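Local structure of 11R-lipoxygenase (Gersemia fruticosa, 3VF1) at residues 83-88 / 147-152. The protein probably oxygenates polyunsaturated fatty acids with molecular oxygen, as a calcium-dependent lipoxygenase that carries a single non-heme iron. Sequence-based numbering, arbitrary orientation.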
ATOM      1  N   ILE A  83     -24.197  27.564  12.501  1.00 61.68           N
ATOM      2  CA  ILE A  83     -22.761  27.661  12.280  1.00 61.43           C
ATOM      3  C   ILE A  83     -22.353  26.744  11.133  1.00 59.17           C
ATOM      4  O   ILE A  83     -22.525  25.527  11.205  1.00 57.21           O
ATOM      5  CB  ILE A  83     -21.958  27.278  13.537  1.00 57.64           C
ATOM      6  CG1 ILE A  83     -22.558  27.936  14.783  1.00 59.59           C
ATOM      7  CG2 ILE A  83     -20.501  27.690  13.369  1.00 52.76           C
ATOM      8  CD1 ILE A  83     -21.917  27.494  16.076  1.00 62.31           C
ATOM      9  N   ALA A  84     -21.817  27.338  10.072  1.00 52.52           N
ATOM     10  CA  ALA A  84     -21.413  26.581   8.894  1.00 52.33           C
ATOM     11  C   ALA A  84     -19.949  26.167   8.987  1.00 52.62           C
ATOM     12  O   ALA A  84     -19.559  25.124   8.465  1.00 53.26           O
ATOM     13  CB  ALA A  84     -21.651  27.402   7.641  1.00 52.86           C
ATOM     14  N   MET A  85     -19.144  26.988   9.654  1.00 51.64           N
ATOM     15  CA  MET A  85     -17.720  26.717   9.786  1.00 51.11           C
ATOM     16  C   MET A  85     -17.117  27.508  10.940  1.00 52.10           C
ATOM     17  O   MET A  85     -17.731  28.437  11.461  1.00 57.70           O
ATOM     18  CB  MET A  85     -16.997  27.072   8.488  1.00 48.11           C
ATOM     19  CG  MET A  85     -16.986  28.557   8.173  1.00 49.74           C
ATOM     20  SD  MET A  85     -16.309  28.920   6.542  1.00 61.95           S
ATOM     21  CE  MET A  85     -17.578  28.223   5.491  1.00 56.26           C
ATOM     22  N   ILE A  86     -15.906  27.126  11.334  1.00 49.28           N
ATOM     23  CA  ILE A  86     -15.177  27.824  12.384  1.00 50.11           C
ATOM     24  C   ILE A  86     -13.769  28.121  11.896  1.00 52.47           C
ATOM     25  O   ILE A  86     -13.261  27.447  11.002  1.00 55.81           O
ATOM     26  CB  ILE A  86     -15.085  26.979  13.669  1.00 51.65           C
ATOM     27  CG1 ILE A  86     -14.162  25.776  13.454  1.00 52.92           C
ATOM     28  CG2 ILE A  86     -16.472  26.526  14.105  1.00 48.38           C
ATOM     29  CD1 ILE A  86     -14.012  24.882  14.669  1.00 52.40           C
ATOM     30  N   THR A  87     -13.140  29.131  12.483  1.00 54.13           N
ATOM     31  CA  THR A  87     -11.767  29.473  12.141  1.00 60.51           C
ATOM     32  C   THR A  87     -10.901  29.450  13.394  1.00 62.02           C
ATOM     33  O   THR A  87     -11.280  29.989  14.431  1.00 62.23           O
ATOM     34  CB  THR A  87     -11.676  30.860  11.482  1.00 62.36           C
ATOM     35  OG1 THR A  87     -12.595  30.932  10.384  1.00 63.82           O
ATOM     36  CG2 THR A  87     -10.265  31.122  10.979  1.00 63.00           C
ATOM     37  N   LEU A  88      -9.737  28.819  13.289  1.00 60.60           N
ATOM     38  CA  LEU A  88      -8.843  28.661  14.427  1.00 61.74           C
ATOM     39  C   LEU A  88      -7.501  29.322  14.143  1.00 62.41           C
ATOM     40  O   LEU A  88      -6.955  29.191  13.048  1.00 62.65           O
ATOM     41  CB  LEU A  88      -8.648  27.177  14.737  1.00 63.13           C
ATOM     42  CG  LEU A  88      -9.908  26.451  15.214  1.00 62.41           C
ATOM     43  CD1 LEU A  88      -9.733  24.943  15.117  1.00 59.60           C
ATOM     44  CD2 LEU A  88     -10.250  26.859  16.639  1.00 66.89           C
ATOM     45  N   VAL A 147     -23.793  27.460  -0.223  1.00 48.89           N
ATOM     46  CA  VAL A 147     -24.111  28.881  -0.128  1.00 47.77           C
ATOM     47  C   VAL A 147     -22.857  29.742  -0.273  1.00 50.74           C
ATOM     48  O   VAL A 147     -21.740  29.226  -0.301  1.00 51.81           O
ATOM     49  CB  VAL A 147     -24.821  29.205   1.199  1.00 49.81           C
ATOM     50  CG1 VAL A 147     -26.136  28.441   1.287  1.00 51.96           C
ATOM     51  CG2 VAL A 147     -23.924  28.875   2.383  1.00 52.86           C
ATOM     52  N   LYS A 148     -23.051  31.054  -0.364  1.00 51.39           N
ATOM     53  CA  LYS A 148     -21.967  31.978  -0.690  1.00 55.32           C
ATOM     54  C   LYS A 148     -20.758  31.830   0.230  1.00 51.90           C
ATOM     55  O   LYS A 148     -19.625  31.734  -0.240  1.00 52.82           O
ATOM     56  CB  LYS A 148     -22.475  33.421  -0.658  1.00 62.24           C
ATOM     57  CG  LYS A 148     -21.464  34.441  -1.165  1.00 67.46           C
ATOM     58  CD  LYS A 148     -22.122  35.771  -1.495  1.00 75.26           C
ATOM     59  CE  LYS A 148     -21.147  36.718  -2.180  1.00 83.38           C
ATOM     60  NZ  LYS A 148     -21.816  37.948  -2.690  1.00 74.18           N
ATOM     61  N   THR A 149     -20.997  31.821   1.537  1.00 49.89           N
ATOM     62  CA  THR A 149     -19.908  31.728   2.506  1.00 54.62           C
ATOM     63  C   THR A 149     -19.101  30.445   2.314  1.00 53.88           C
ATOM     64  O   THR A 149     -17.871  30.459   2.396  1.00 51.78           O
ATOM     65  CB  THR A 149     -20.425  31.811   3.961  1.00 57.79           C
ATOM     66  OG1 THR A 149     -19.321  31.697   4.868  1.00 64.01           O
ATOM     67  CG2 THR A 149     -21.432  30.708   4.254  1.00 55.32           C
ATOM     68  N   ILE A 150     -19.795  29.341   2.052  1.00 55.32           N
ATOM     69  CA  ILE A 150     -19.138  28.065   1.784  1.00 46.60           C
ATOM     70  C   ILE A 150     -18.379  28.139   0.464  1.00 45.61           C
ATOM     71  O   ILE A 150     -17.199  27.796   0.391  1.00 44.61           O
ATOM     72  CB  ILE A 150     -20.158  26.914   1.682  1.00 45.32           C
ATOM     73  CG1 ILE A 150     -20.935  26.758   2.991  1.00 45.82           C
ATOM     74  CG2 ILE A 150     -19.456  25.610   1.327  1.00 46.17           C
ATOM     75  CD1 ILE A 150     -20.112  26.220   4.135  1.00 53.76           C
ATOM     76  N   ALA A 151     -19.071  28.595  -0.574  1.00 44.10           N
ATOM     77  CA  ALA A 151     -18.526  28.625  -1.926  1.00 45.57           C
ATOM     78  C   ALA A 151     -17.259  29.472  -2.024  1.00 47.99           C
ATOM     79  O   ALA A 151     -16.356  29.159  -2.802  1.00 51.98           O
ATOM     80  CB  ALA A 151     -19.579  29.140  -2.897  1.00 43.77           C
ATOM     81  N   GLU A 152     -17.193  30.544  -1.243  1.00 48.76           N
ATOM     82  CA  GLU A 152     -16.033  31.429  -1.274  1.00 51.87           C
ATOM     83  C   GLU A 152     -14.873  30.845  -0.477  1.00 48.36           C
ATOM     84  O   GLU A 152     -13.709  31.057  -0.816  1.00 47.05           O
ATOM     85  CB  GLU A 152     -16.397  32.813  -0.732  1.00 59.52           C
ATOM     86  CG  GLU A 152     -17.286  33.624  -1.662  1.00 69.87           C
ATOM     87  CD  GLU A 152     -17.530  35.034  -1.158  1.00 76.71           C
ATOM     88  OE1 GLU A 152     -17.098  35.350  -0.028  1.00 74.98           O
ATOM     89  OE2 GLU A 152     -18.152  35.828  -1.896  1.00 81.01           O
TER
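Met-85 and Ile-150 meet by their terminal methyls where a strand of the PLAT beta sandwich faces the first turn of helix 148-164, and the pair illustrates how a beta bulge lets two consecutive side chains, Ala-84 and Met-85, face a helix. Regular strands turn successive side chains to alternate faces. Here Ala-84 and Met-85 both pair with Thr-45 of the neighbouring strand in a classic bulge, and the bonds from CA to CB of both lead toward the helix. Ile-83 and Ile-86, flanking the pair, instead pack inside the sandwich against strand 100-109.

Met-85 reaches out from the strand and Ile-150 in from the helix, and the two chains pass alongside each other, pointing opposite ways. The methionine chain starts with CG flanked by both N and C of its own backbone (chi1 67°) and continues extended through chi2. A turn about the CG-SD bond (chi3 68°) then directs the terminal methyl. CE thereby comes to 3.5 Å from Ile-150 CD1. From the helix, Ile-150 sends CG1 anti to its carbonyl carbon, and CD1 reaches back to the strand although the bond to CB runs across rather than at it. The same CD1 lies 4.0 Å from Ala-84 CB, so one methyl touches both consecutive residues on the bulged strand.

Thr-149 supplies the polar border: its OG1 approaches Met-85 CE at 3.9 Å, and its side chain also touches Thr-45. The axes of segments 83-88 and 148-152 come within 9.3 Å, with their directions 42° apart. The interface is small, burying 154 Å² in total. Val-132 and Tyr-134 of strand 130-134 also touch Met-85, whose side chain thus packs against the sheet as well as the helix. On the helix side Met-85 CE also borders the backbone, lying 3.8 Å from the carbonyl oxygen O of Thr-149.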